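Local coordinates for protein tricorn protease (Thermoplasma acidophilum, PDB 1K32) that is a serine protease that probably cuts proteasome-released peptides further, with beta propellers thought to gate the way to its active site, at residues N19-G24 / H251-G256; R26-C31 / N56-F61; L151-H156 / H1012-G1017; V381-V386 / T424-S429; D387-F392 / D430-I435. One frame throughout, in Å; residues are numbered along the deposited sequence.

Overall arrangement
Contacts 1 and 2 share the sheet that begins with strands 18-23 and 26-31, their centres about 8 Å apart in the six-bladed propeller; contacts 4 and 5 join the neighbouring blades that begin with strands 381-386 and 426-428 in the seven-bladed propeller, on the opposite side of the chain's centre. Contact 3 links the six-bladed propeller to the helix that follows the parallel sheet of the protease part. Contacts 2 and 3 are buried and largely apolar, with aromatic rings doing much of the work. Contact 4 is apolar too, though it lies near the surface. Contact 1, half open, adds waters and a hydrogen bond. Contact 5, between two hairpin turns, relies on carboxylates, a hydroxyl and a salt bridge.

Contact 1: residues N19-G24 / H251-G256; sequences NPDIHG and HLNTDG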
# COMPACT_ATOMS: atom_id res chain seq x y z
N ASN A 19 23.71 4.30 65.30
CA ASN A 19 24.64 5.39 65.03
C ASN A 19 24.39 6.68 65.81
O ASN A 19 23.86 7.64 65.28
CB ASN A 19 24.64 5.64 63.52
CG ASN A 19 24.97 4.37 62.72
OD1 ASN A 19 24.79 4.31 61.51
ND2 ASN A 19 25.45 3.35 63.42
N PRO A 20 24.82 6.71 67.07
CA PRO A 20 24.62 7.89 67.90
C PRO A 20 25.83 8.81 68.00
O PRO A 20 26.94 8.44 67.64
CB PRO A 20 24.29 7.27 69.24
CG PRO A 20 25.37 6.18 69.29
CD PRO A 20 25.32 5.58 67.89
N ASP A 21 25.59 10.01 68.50
CA ASP A 21 26.63 10.99 68.73
C ASP A 21 26.19 11.59 70.06
O ASP A 21 25.03 11.44 70.45
CB ASP A 21 26.67 12.07 67.65
CG ASP A 21 27.91 12.98 67.75
OD1 ASP A 21 28.03 13.93 66.95
OD2 ASP A 21 28.78 12.73 68.63
N ILE A 22 27.08 12.25 70.77
CA ILE A 22 26.69 12.80 72.06
C ILE A 22 27.33 14.14 72.31
O ILE A 22 28.44 14.40 71.86
CB ILE A 22 27.09 11.83 73.19
CG1 ILE A 22 26.67 12.41 74.55
CG2 ILE A 22 28.59 11.58 73.15
CD1 ILE A 22 26.82 11.45 75.70
N HIS A 23 26.60 15.00 73.02
CA HIS A 23 27.09 16.33 73.39
C HIS A 23 26.44 16.67 74.72
O HIS A 23 25.25 16.97 74.78
CB HIS A 23 26.71 17.38 72.35
CG HIS A 23 27.36 18.71 72.59
ND1 HIS A 23 28.65 18.99 72.21
CD2 HIS A 23 26.91 19.82 73.23
CE1 HIS A 23 28.97 20.21 72.60
NE2 HIS A 23 27.93 20.73 73.23
N GLY A 24 27.23 16.62 75.78
CA GLY A 24 26.70 16.91 77.11
C GLY A 24 25.65 15.89 77.52
O GLY A 24 25.94 14.70 77.64
N HIS A 251 30.03 2.34 65.85
CA HIS A 251 29.88 3.78 65.78
C HIS A 251 30.21 4.57 67.04
O HIS A 251 29.32 5.21 67.59
CB HIS A 251 28.43 4.04 65.36
CG HIS A 251 28.20 5.34 64.67
ND1 HIS A 251 28.45 5.53 63.33
CD2 HIS A 251 27.66 6.50 65.12
CE1 HIS A 251 28.08 6.74 62.98
NE2 HIS A 251 27.59 7.36 64.04
N LEU A 252 31.45 4.54 67.50
CA LEU A 252 31.82 5.34 68.68
C LEU A 252 31.81 6.83 68.33
O LEU A 252 32.19 7.22 67.24
CB LEU A 252 33.24 5.01 69.16
CG LEU A 252 33.61 3.60 69.60
CD1 LEU A 252 34.99 3.66 70.22
CD2 LEU A 252 32.58 3.06 70.60
N ASN A 253 31.38 7.66 69.28
CA ASN A 253 31.38 9.10 69.08
C ASN A 253 31.57 9.71 70.46
O ASN A 253 31.23 9.08 71.47
CB ASN A 253 30.07 9.57 68.43
CG ASN A 253 30.21 9.76 66.92
OD1 ASN A 253 29.29 9.48 66.16
ND2 ASN A 253 31.37 10.26 66.49
N THR A 254 32.13 10.92 70.52
CA THR A 254 32.39 11.56 71.80
C THR A 254 32.26 13.08 71.81
O THR A 254 32.36 13.74 70.78
CB THR A 254 33.80 11.20 72.29
OG1 THR A 254 34.00 11.71 73.61
CG2 THR A 254 34.85 11.81 71.36
N ASP A 255 32.03 13.62 73.00
CA ASP A 255 31.93 15.05 73.19
C ASP A 255 33.18 15.49 73.94
O ASP A 255 33.27 16.62 74.42
CB ASP A 255 30.68 15.40 74.01
CG ASP A 255 30.66 14.75 75.37
OD1 ASP A 255 29.67 14.96 76.10
OD2 ASP A 255 31.62 14.03 75.73
N GLY A 256 34.16 14.59 74.02
CA GLY A 256 35.40 14.88 74.69
C GLY A 256 35.43 14.36 76.12
O GLY A 256 36.49 14.30 76.75
O HOH W 1 25.97 9.54 64.42
O HOH W 2 31.23 13.98 68.40
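Asn19 lies across the imidazole of His251, and this end of the contact is packed tightly. Asn19 CB sits over the centre of the ring in a CH-pi contact, 3.5 Å from the centroid and 10° off the normal, while Asn19 CA comes within 3.2 Å of His251 CD2. The ring reaches across because CG is turned anti to the backbone N (chi1 -155°), and at its edge Pro20 O lies in the ring plane, 3.3 Å from CD2. Histidine suits the place by offering a flat face to Asn19 and a ring nitrogen to a bound water, which lies 2.7 Å from His251 NE2 and also close to Asn19 O. Replacing His251 with an alanine would probably leave Asn19 without the ring it rests on and that water without its nitrogen partner.

Toward Gly24, which is exposed, this close side-chain packing gives way to polar links and a water. A second water donates to Asp21 OD2 and Thr254 O, bridging the two strands. A direct hydrogen bond runs from Gly24 N to the anti lone pair of Asp255 OD1 at 3.0 Å; Asp255 OD2 takes the backbone N-H groups of Arg257 and Arg258, so the carboxylate also ties down its own turn.

The two strands run nearly parallel, 11° apart, as the first strands of the first and sixth blades where the propeller ring closes. Pro20 and Ile22 touch strands 26-31 and 259-263, Leu252 and Thr254 pack on strand 207-212, and Asp21 OD1 accepts from Phe60 N of strand 54-60.

Contact 2: residues R26-C31 / N56-F61; sequences RIIFVC and NNARFF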
# COMPACT_ATOMS: atom_id res chain seq x y z
N ARG A 26 22.88 15.55 75.75
CA ARG A 26 22.07 15.31 74.57
C ARG A 26 22.70 14.24 73.71
O ARG A 26 23.90 14.23 73.48
CB ARG A 26 21.90 16.59 73.73
CG ARG A 26 21.40 17.80 74.51
CD ARG A 26 20.57 18.74 73.65
NE ARG A 26 21.24 19.18 72.42
CZ ARG A 26 22.35 19.90 72.38
NH1 ARG A 26 22.87 20.26 71.22
NH2 ARG A 26 22.96 20.26 73.51
N ILE A 27 21.86 13.32 73.25
CA ILE A 27 22.30 12.23 72.40
C ILE A 27 21.41 12.17 71.19
O ILE A 27 20.19 12.16 71.32
CB ILE A 27 22.19 10.89 73.13
CG1 ILE A 27 23.33 10.77 74.14
CG2 ILE A 27 22.19 9.76 72.13
CD1 ILE A 27 23.21 9.56 75.03
N ILE A 28 22.01 12.15 70.00
CA ILE A 28 21.24 12.04 68.77
C ILE A 28 21.51 10.65 68.21
O ILE A 28 22.57 10.06 68.46
CB ILE A 28 21.61 13.14 67.72
CG1 ILE A 28 23.12 13.16 67.45
CG2 ILE A 28 21.12 14.48 68.22
CD1 ILE A 28 23.54 14.22 66.39
N PHE A 29 20.55 10.10 67.49
CA PHE A 29 20.69 8.77 66.94
C PHE A 29 19.67 8.59 65.83
O PHE A 29 18.78 9.42 65.65
CB PHE A 29 20.46 7.72 68.05
CG PHE A 29 19.11 7.82 68.71
CD1 PHE A 29 18.00 7.19 68.15
CD2 PHE A 29 18.94 8.59 69.86
CE1 PHE A 29 16.73 7.34 68.71
CE2 PHE A 29 17.67 8.74 70.43
CZ PHE A 29 16.56 8.12 69.85
N VAL A 30 19.82 7.50 65.09
CA VAL A 30 18.91 7.22 63.99
C VAL A 30 17.91 6.15 64.40
O VAL A 30 18.25 5.19 65.10
CB VAL A 30 19.67 6.72 62.73
CG1 VAL A 30 18.67 6.35 61.66
CG2 VAL A 30 20.63 7.83 62.21
N CYS A 31 16.67 6.34 63.98
CA CYS A 31 15.59 5.40 64.26
C CYS A 31 14.62 5.57 63.11
O CYS A 31 14.16 6.69 62.85
CB CYS A 31 14.89 5.71 65.59
SG CYS A 31 13.45 4.67 65.91
N ASN A 56 22.19 7.84 57.92
CA ASN A 56 23.01 6.79 58.55
C ASN A 56 24.07 7.37 59.48
O ASN A 56 24.72 6.63 60.22
CB ASN A 56 23.69 5.92 57.49
CG ASN A 56 24.90 6.59 56.88
OD1 ASN A 56 26.05 6.19 57.14
ND2 ASN A 56 24.66 7.62 56.09
N ASN A 57 24.26 8.69 59.44
CA ASN A 57 25.25 9.35 60.28
C ASN A 57 24.83 10.79 60.57
O ASN A 57 24.24 11.45 59.74
CB ASN A 57 26.62 9.34 59.60
CG ASN A 57 27.76 9.67 60.57
OD1 ASN A 57 27.68 9.34 61.74
ND2 ASN A 57 28.82 10.32 60.07
N ALA A 58 25.14 11.25 61.78
CA ALA A 58 24.81 12.62 62.21
C ALA A 58 25.84 13.00 63.25
O ALA A 58 26.06 12.26 64.21
CB ALA A 58 23.41 12.67 62.82
N ARG A 59 26.48 14.16 63.05
CA ARG A 59 27.52 14.64 63.94
C ARG A 59 27.28 16.05 64.45
O ARG A 59 27.05 16.97 63.66
CB ARG A 59 28.88 14.62 63.21
CG ARG A 59 29.44 13.23 62.91
CD ARG A 59 29.81 12.51 64.20
NE ARG A 59 30.87 13.21 64.92
CZ ARG A 59 32.14 13.24 64.54
NH1 ARG A 59 33.04 13.91 65.25
NH2 ARG A 59 32.53 12.58 63.45
N PHE A 60 27.37 16.21 65.77
CA PHE A 60 27.22 17.52 66.41
C PHE A 60 28.44 18.36 66.05
O PHE A 60 29.55 17.85 66.02
CB PHE A 60 27.24 17.41 67.95
CG PHE A 60 25.93 17.01 68.58
CD1 PHE A 60 25.80 15.76 69.19
CD2 PHE A 60 24.87 17.90 68.66
CE1 PHE A 60 24.62 15.41 69.86
CE2 PHE A 60 23.69 17.56 69.33
CZ PHE A 60 23.57 16.32 69.94
N PHE A 61 28.24 19.64 65.78
CA PHE A 61 29.38 20.50 65.54
C PHE A 61 29.96 20.69 66.95
O PHE A 61 29.25 20.47 67.94
CB PHE A 61 28.96 21.86 64.96
CG PHE A 61 28.93 21.89 63.46
CD1 PHE A 61 27.96 21.19 62.76
CD2 PHE A 61 29.88 22.61 62.75
CE1 PHE A 61 27.93 21.21 61.36
CE2 PHE A 61 29.86 22.64 61.36
CZ PHE A 61 28.88 21.94 60.66
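Arg26 NH1 has two neighbours: Phe60 CE2 at 3.4 Å and Gly64 O, to which it makes a weak hydrogen bond. The guanidinium and ring planes are 83° apart, nearly perpendicular. A bend of the arginine chain at chi2 and chi3 brings the charged end back beside Phe60.

Deeper in, Ile28 and Phe60 approach from opposite directions. Ile28 CD1 lies over one face of the ring, displaced toward its rim, in a CH-pi contact 4.0 Å from the centroid and 16° off the normal. The other branch, Ile28 CG2, meets Phe60 CZ at 3.5 Å, so both branches of the isoleucine touch the ring. Ile28 CD1 also touches Ala58 CB, at 3.9 Å; the small alanine side chain leaves room for the isoleucine tip. Farther along, Val30 CG2 approaches Asn56 C at 4.4 Å.

No hydrogen bond crosses between the two segments, whose strands run antiparallel at 166° with axes 7.2 Å apart. Ile67 of strand 66-73 and Leu35 of strand 34-39 continue the same apolar layer. Such face-to-face stacking of separate sheets, here the first and second blades, is what builds a beta propeller.

Contact 3: residues L151-H156 / H1012-G1017; sequences LGPATH and HDYLSG
The ring of Tyr1014 lies flat against the backbone at Gly152. Gly152 CA sits 3.3 Å above the ring plane and over its centre, a CH-pi contact whose line to the centroid is 13° off the normal. Glycine is needed here: a side chain at this position would point straight at the ring and run into CD1. Tyr1014 is aimed at the loop by a first torsion of -72°, with CG anti to the carbonyl carbon. Beyond the glycine, Pro153 meets the far end of the same ring at about a right angle, its CD being 3.4 Å from Tyr1014 OH and 3.5 Å from CZ.

Here two parts of the molecule meet. The loop 151-156 leads from strand 145-148 to strand 156-160, from one blade of the six-bladed propeller to the next, while helix 1011-1015 follows strand 1005-1006, the last of the parallel sheet of the S41-type protease. This helix stops in a Schellman motif, with Gly1017 taking the positive phi, and Ser1016 OG donates to Asp1013 O at 3.1 Å across its last turn.

On the other flank Leu151 and Leu1015 lie side by side and point the same way, with Leu151 CD2 3.8 Å from Leu1015 CG. Leu151 also packs on Ile166 of strand 163-168. Tyr1014 stacks on the ring of Tyr1009, and Pro153 touches Tyr936.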
# COMPACT_ATOMS: atom_id res chain seq x y z
N LEU A 151 45.80 15.18 52.38
CA LEU A 151 46.43 14.22 53.27
C LEU A 151 46.18 12.79 52.78
O LEU A 151 46.45 11.82 53.49
CB LEU A 151 45.88 14.41 54.69
CG LEU A 151 46.22 15.75 55.35
CD1 LEU A 151 45.27 16.06 56.49
CD2 LEU A 151 47.66 15.70 55.83
N GLY A 152 45.67 12.69 51.55
CA GLY A 152 45.38 11.39 50.96
C GLY A 152 44.02 10.88 51.40
O GLY A 152 43.31 11.57 52.13
N PRO A 153 43.62 9.66 50.98
CA PRO A 153 42.31 9.12 51.39
C PRO A 153 42.23 8.92 52.89
O PRO A 153 43.20 8.51 53.53
CB PRO A 153 42.23 7.79 50.63
CG PRO A 153 43.67 7.40 50.46
CD PRO A 153 44.34 8.72 50.10
N ALA A 154 41.08 9.24 53.46
CA ALA A 154 40.89 9.08 54.90
C ALA A 154 39.41 9.02 55.22
O ALA A 154 38.56 9.48 54.45
CB ALA A 154 41.54 10.23 55.66
N THR A 155 39.12 8.43 56.37
CA THR A 155 37.75 8.28 56.82
C THR A 155 37.50 9.23 57.98
O THR A 155 36.47 9.90 58.04
CB THR A 155 37.49 6.83 57.30
OG1 THR A 155 37.79 5.91 56.24
CG2 THR A 155 36.05 6.66 57.72
N HIS A 156 38.44 9.27 58.92
CA HIS A 156 38.33 10.14 60.07
C HIS A 156 39.56 11.01 60.28
O HIS A 156 40.69 10.62 59.96
CB HIS A 156 38.12 9.33 61.36
CG HIS A 156 36.91 8.46 61.36
ND1 HIS A 156 36.91 7.18 60.86
CD2 HIS A 156 35.66 8.68 61.84
CE1 HIS A 156 35.72 6.64 61.03
NE2 HIS A 156 34.94 7.53 61.62
N HIS A 1012 52.09 12.64 54.51
CA HIS A 1012 53.03 13.67 54.12
C HIS A 1012 53.48 13.51 52.67
O HIS A 1012 53.97 14.46 52.06
CB HIS A 1012 54.24 13.72 55.08
CG HIS A 1012 54.82 12.37 55.41
ND1 HIS A 1012 55.65 11.69 54.56
CD2 HIS A 1012 54.70 11.60 56.52
CE1 HIS A 1012 56.02 10.55 55.12
NE2 HIS A 1012 55.45 10.48 56.32
N ASP A 1013 53.30 12.32 52.12
CA ASP A 1013 53.65 12.08 50.72
C ASP A 1013 52.60 12.81 49.88
O ASP A 1013 52.92 13.47 48.90
CB ASP A 1013 53.65 10.58 50.40
CG ASP A 1013 54.87 9.87 50.96
OD1 ASP A 1013 54.71 8.78 51.56
OD2 ASP A 1013 55.98 10.39 50.80
N TYR A 1014 51.34 12.68 50.28
CA TYR A 1014 50.26 13.36 49.57
C TYR A 1014 50.42 14.86 49.72
O TYR A 1014 50.17 15.61 48.78
CB TYR A 1014 48.89 12.94 50.10
CG TYR A 1014 48.49 11.54 49.74
CD1 TYR A 1014 48.66 10.49 50.64
CD2 TYR A 1014 47.93 11.26 48.50
CE1 TYR A 1014 48.28 9.19 50.30
CE2 TYR A 1014 47.54 9.96 48.15
CZ TYR A 1014 47.72 8.94 49.06
OH TYR A 1014 47.31 7.68 48.73
N LEU A 1015 50.83 15.30 50.91
CA LEU A 1015 51.03 16.72 51.16
C LEU A 1015 52.09 17.31 50.24
O LEU A 1015 51.93 18.41 49.74
CB LEU A 1015 51.45 16.97 52.62
CG LEU A 1015 50.35 17.19 53.66
CD1 LEU A 1015 51.00 17.49 55.01
CD2 LEU A 1015 49.44 18.34 53.23
N SER A 1016 53.17 16.56 50.01
CA SER A 1016 54.25 17.03 49.15
C SER A 1016 53.97 16.82 47.66
O SER A 1016 54.78 17.20 46.82
CB SER A 1016 55.57 16.36 49.53
OG SER A 1016 55.58 14.99 49.15
N GLY A 1017 52.84 16.21 47.35
CA GLY A 1017 52.49 15.97 45.96
C GLY A 1017 53.32 14.89 45.28
O GLY A 1017 53.41 14.84 44.05

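Contact 4: residues V381-V386 / T424-S429; sequences VFAMGV and TDFTIS
Phe426 pushes the edge of its ring into the backbone of strand 381-386. Its CE1 touches Ala383 CB at 3.7 Å, and the far end of the ring lies against the chain between Met384 and Gly385. Gly385 N is in the ring plane, 3.9 Å from CE2. Phe426 CB points toward the other strand, and a chi1 of 55°, with CG between the backbone N and the carbonyl carbon, sets the ring's place. Gly385 accommodates it: a CB at that point would be directed at Phe426 and crowd CE2, so the absence of a side chain lets the aromatic edge come close to the main chain.

The ring is flanked by smaller contacts. The small Ala383 CB also rests 3.9 Å from Thr424 CB. At the other end the extended chain of Ile428 lays CD1 against the main chain, 3.6 Å from Val386 C.

Behind this first shell, Val394 of strand 392-397 touches both Phe426 and Ile428, and its backbone pairs with Gly385, which fixes the strand that the ring meets. Met384 points away, onto Ala350 and Ile352 of strand 348-355 in the blade before, and the ring of Phe382 makes a cation-pi contact with Arg972.

The two strands, 11° from parallel with axes 7.8 Å apart, are the first strands of adjacent blades in the seven-bladed propeller. No hydrogen bond crosses between the segments: each strand pairs its backbone within its own blade. Within these two segments the contact rests on van der Waals packing, which implies that it depends on close fit rather than on directional bonds.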
# COMPACT_ATOMS: atom_id res chain seq x y z
N VAL A 381 14.63 -25.26 44.16
CA VAL A 381 14.24 -25.34 42.75
C VAL A 381 14.57 -24.09 41.94
O VAL A 381 14.36 -22.96 42.40
CB VAL A 381 12.72 -25.63 42.65
CG1 VAL A 381 12.26 -25.64 41.19
CG2 VAL A 381 12.41 -26.99 43.31
N PHE A 382 15.11 -24.28 40.74
CA PHE A 382 15.44 -23.15 39.88
C PHE A 382 14.80 -23.21 38.50
O PHE A 382 15.02 -22.32 37.68
CB PHE A 382 16.96 -23.01 39.74
CG PHE A 382 17.61 -22.45 40.97
CD1 PHE A 382 17.93 -23.28 42.04
CD2 PHE A 382 17.82 -21.08 41.10
CE1 PHE A 382 18.45 -22.75 43.22
CE2 PHE A 382 18.33 -20.54 42.27
CZ PHE A 382 18.65 -21.39 43.34
N ALA A 383 13.99 -24.24 38.27
CA ALA A 383 13.30 -24.41 37.00
C ALA A 383 12.13 -25.37 37.17
O ALA A 383 12.23 -26.37 37.88
CB ALA A 383 14.26 -24.94 35.91
N MET A 384 11.02 -25.07 36.50
CA MET A 384 9.85 -25.93 36.58
C MET A 384 9.00 -25.84 35.31
O MET A 384 8.81 -24.76 34.76
CB MET A 384 9.01 -25.58 37.80
CG MET A 384 7.88 -26.54 38.08
SD MET A 384 6.36 -26.03 37.29
CE MET A 384 5.63 -25.02 38.58
N GLY A 385 8.53 -26.99 34.85
CA GLY A 385 7.70 -27.04 33.67
C GLY A 385 6.64 -28.10 33.86
O GLY A 385 6.80 -28.99 34.70
N VAL A 386 5.56 -28.01 33.09
CA VAL A 386 4.48 -28.99 33.20
C VAL A 386 4.19 -29.58 31.84
O VAL A 386 4.22 -28.87 30.84
CB VAL A 386 3.19 -28.33 33.74
CG1 VAL A 386 2.09 -29.37 33.89
CG2 VAL A 386 3.47 -27.64 35.08
N THR A 424 18.69 -26.95 34.20
CA THR A 424 17.57 -26.04 34.03
C THR A 424 17.02 -25.90 32.60
O THR A 424 15.95 -25.34 32.41
CB THR A 424 17.94 -24.64 34.58
OG1 THR A 424 19.12 -24.17 33.93
CG2 THR A 424 18.20 -24.71 36.07
N ASP A 425 17.75 -26.42 31.62
CA ASP A 425 17.32 -26.35 30.21
C ASP A 425 16.69 -27.69 29.80
O ASP A 425 17.39 -28.65 29.50
CB ASP A 425 18.54 -26.02 29.32
CG ASP A 425 18.16 -25.72 27.87
OD1 ASP A 425 19.07 -25.35 27.09
OD2 ASP A 425 16.98 -25.85 27.51
N PHE A 426 15.35 -27.76 29.82
CA PHE A 426 14.63 -28.99 29.47
C PHE A 426 13.32 -28.70 28.77
O PHE A 426 12.81 -27.58 28.83
CB PHE A 426 14.35 -29.85 30.71
CG PHE A 426 13.62 -29.13 31.83
CD1 PHE A 426 14.31 -28.71 32.97
CD2 PHE A 426 12.24 -28.91 31.77
CE1 PHE A 426 13.64 -28.09 34.03
CE2 PHE A 426 11.56 -28.30 32.83
CZ PHE A 426 12.26 -27.89 33.96
N THR A 427 12.77 -29.72 28.12
CA THR A 427 11.51 -29.57 27.40
C THR A 427 10.75 -30.91 27.44
O THR A 427 11.35 -31.96 27.62
CB THR A 427 11.76 -29.14 25.92
OG1 THR A 427 10.54 -28.67 25.34
CG2 THR A 427 12.30 -30.31 25.08
N ILE A 428 9.43 -30.85 27.27
CA ILE A 428 8.61 -32.06 27.30
C ILE A 428 7.87 -32.22 25.99
O ILE A 428 7.21 -31.27 25.55
CB ILE A 428 7.56 -31.99 28.43
CG1 ILE A 428 8.22 -31.52 29.72
CG2 ILE A 428 6.91 -33.36 28.62
CD1 ILE A 428 7.24 -31.24 30.82
N SER A 429 7.93 -33.41 25.39
CA SER A 429 7.23 -33.68 24.13
C SER A 429 5.72 -33.50 24.31
O SER A 429 5.19 -33.70 25.41
CB SER A 429 7.53 -35.10 23.63
OG SER A 429 7.18 -36.11 24.57

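Contact 5: residues D387-F392 / D430-I435; sequences DRNGKF and DNSRFI
Asp387 turns its side chain toward Ser432, and both of its oxygens find partners. CB lies 3.7 Å above the ring plane of Phe392, toward the rim of one face. A first torsion of 80° lifts CG between the backbone N and the carbonyl carbon. Of the two oxygens, OD1 meets Ser432 OG at 2.8 Å and accepts from Asn389 N at 2.7 Å, the latter reaching it from well above the carboxylate plane to form an Asx turn. OD2 takes Phe392 N nearly head-on at 2.7 Å, with a bond angle of 173°, and Lys391 N on its syn lone pair at 2.6 Å. Aspartate suits the first position of this type I turn, its carboxylate taking the N-H groups that follow; the fourth residue, Gly390, carries positive phi.

An alanine in place of Asp387 would probably leave the N-H groups of Asn389, Lys391 and Phe392 without their carboxylate acceptor, loosening the turn, and take from Ser432 one of its partners.

Ser432 OG also lies 2.9 Å from Asn389 OD1, so its single proton has two candidate acceptors. Nearby, Ser432 O faces the edge of the Phe392 ring, and Ile435 CD1 touches CE2 of that ring. At the outer rim the extended Arg388 makes a salt bridge, NH2 to Asp430 OD1 at 3.1 Å, whose hydrogen bond is weak; the same oxygen is also bridged to Arg619.

These are the matching first hairpin turns of two adjacent propeller blades. Their chemistry is graded: a buried carboxylate satisfied mainly by backbone N-H groups fixes the turn, a shared hydroxyl joins it to its neighbour, and charge pairing is left to the exposed margin.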
# COMPACT_ATOMS: atom_id res chain seq x y z
N ASP A 387 3.91 -30.88 31.79
CA ASP A 387 3.62 -31.49 30.50
C ASP A 387 2.30 -30.92 30.01
O ASP A 387 1.49 -30.42 30.80
CB ASP A 387 3.53 -33.02 30.62
CG ASP A 387 2.21 -33.50 31.16
OD1 ASP A 387 1.36 -33.95 30.36
OD2 ASP A 387 2.01 -33.41 32.39
N ARG A 388 2.08 -30.98 28.71
CA ARG A 388 0.87 -30.43 28.11
C ARG A 388 -0.42 -31.13 28.53
O ARG A 388 -1.49 -30.54 28.45
CB ARG A 388 1.01 -30.43 26.59
CG ARG A 388 -0.06 -29.62 25.91
CD ARG A 388 0.25 -29.38 24.45
NE ARG A 388 -0.84 -28.67 23.80
CZ ARG A 388 -0.92 -28.42 22.50
NH1 ARG A 388 -1.96 -27.77 22.01
NH2 ARG A 388 0.05 -28.83 21.69
N ASN A 389 -0.33 -32.36 29.01
CA ASN A 389 -1.53 -33.07 29.44
C ASN A 389 -1.79 -32.92 30.94
O ASN A 389 -2.73 -33.49 31.47
CB ASN A 389 -1.43 -34.54 29.04
CG ASN A 389 -1.40 -34.73 27.53
OD1 ASN A 389 -0.41 -35.20 26.96
ND2 ASN A 389 -2.49 -34.34 26.88
N GLY A 390 -0.94 -32.13 31.60
CA GLY A 390 -1.10 -31.88 33.02
C GLY A 390 -1.03 -33.05 33.98
O GLY A 390 -1.70 -33.05 35.01
N LYS A 391 -0.22 -34.06 33.65
CA LYS A 391 -0.09 -35.21 34.53
C LYS A 391 1.15 -35.11 35.40
O LYS A 391 1.17 -35.65 36.51
CB LYS A 391 -0.07 -36.50 33.71
CG LYS A 391 -1.45 -36.96 33.30
CD LYS A 391 -1.39 -38.19 32.41
CE LYS A 391 -2.72 -38.93 32.42
NZ LYS A 391 -3.88 -38.02 32.18
N PHE A 392 2.18 -34.42 34.93
CA PHE A 392 3.39 -34.30 35.73
C PHE A 392 4.16 -33.03 35.44
O PHE A 392 4.00 -32.41 34.40
CB PHE A 392 4.32 -35.51 35.50
CG PHE A 392 4.87 -35.61 34.10
CD1 PHE A 392 4.25 -36.42 33.15
CD2 PHE A 392 6.00 -34.88 33.72
CE1 PHE A 392 4.74 -36.51 31.85
CE2 PHE A 392 6.50 -34.96 32.42
CZ PHE A 392 5.87 -35.77 31.48
N ASP A 430 5.03 -33.12 23.24
CA ASP A 430 3.59 -32.90 23.31
C ASP A 430 2.78 -34.12 23.72
O ASP A 430 1.71 -33.97 24.31
CB ASP A 430 3.05 -32.37 21.99
CG ASP A 430 3.36 -30.90 21.77
OD1 ASP A 430 2.65 -30.26 20.96
OD2 ASP A 430 4.32 -30.38 22.38
N ASN A 431 3.26 -35.32 23.41
CA ASN A 431 2.55 -36.53 23.79
C ASN A 431 2.98 -36.99 25.19
O ASN A 431 2.66 -38.10 25.62
CB ASN A 431 2.77 -37.65 22.77
CG ASN A 431 4.23 -38.06 22.65
OD1 ASN A 431 5.04 -37.76 23.52
ND2 ASN A 431 4.56 -38.76 21.57
N SER A 432 3.73 -36.13 25.89
CA SER A 432 4.20 -36.39 27.25
C SER A 432 5.08 -37.63 27.42
O SER A 432 5.27 -38.11 28.54
CB SER A 432 3.00 -36.49 28.20
OG SER A 432 2.19 -35.33 28.12
N ARG A 433 5.65 -38.13 26.33
CA ARG A 433 6.48 -39.32 26.42
C ARG A 433 7.98 -39.11 26.66
O ARG A 433 8.62 -39.93 27.34
CB ARG A 433 6.29 -40.18 25.17
CG ARG A 433 7.20 -41.38 25.13
CD ARG A 433 6.67 -42.46 24.22
NE ARG A 433 7.64 -43.54 24.09
CZ ARG A 433 7.45 -44.63 23.34
NH1 ARG A 433 8.39 -45.56 23.28
NH2 ARG A 433 6.32 -44.78 22.66
N PHE A 434 8.55 -38.03 26.13
CA PHE A 434 9.97 -37.78 26.29
C PHE A 434 10.29 -36.45 26.96
O PHE A 434 9.53 -35.47 26.87
CB PHE A 434 10.68 -37.79 24.92
CG PHE A 434 10.26 -38.89 24.01
CD1 PHE A 434 9.29 -38.68 23.03
CD2 PHE A 434 10.83 -40.16 24.11
CE1 PHE A 434 8.90 -39.71 22.17
CE2 PHE A 434 10.44 -41.19 23.25
CZ PHE A 434 9.48 -40.97 22.29
N ILE A 435 11.44 -36.42 27.63
CA ILE A 435 11.92 -35.22 28.29
C ILE A 435 13.36 -35.07 27.80
O ILE A 435 14.20 -35.93 28.03
CB ILE A 435 11.88 -35.38 29.84
CG1 ILE A 435 10.45 -35.70 30.29
CG2 ILE A 435 12.38 -34.10 30.52
CD1 ILE A 435 10.28 -35.92 31.79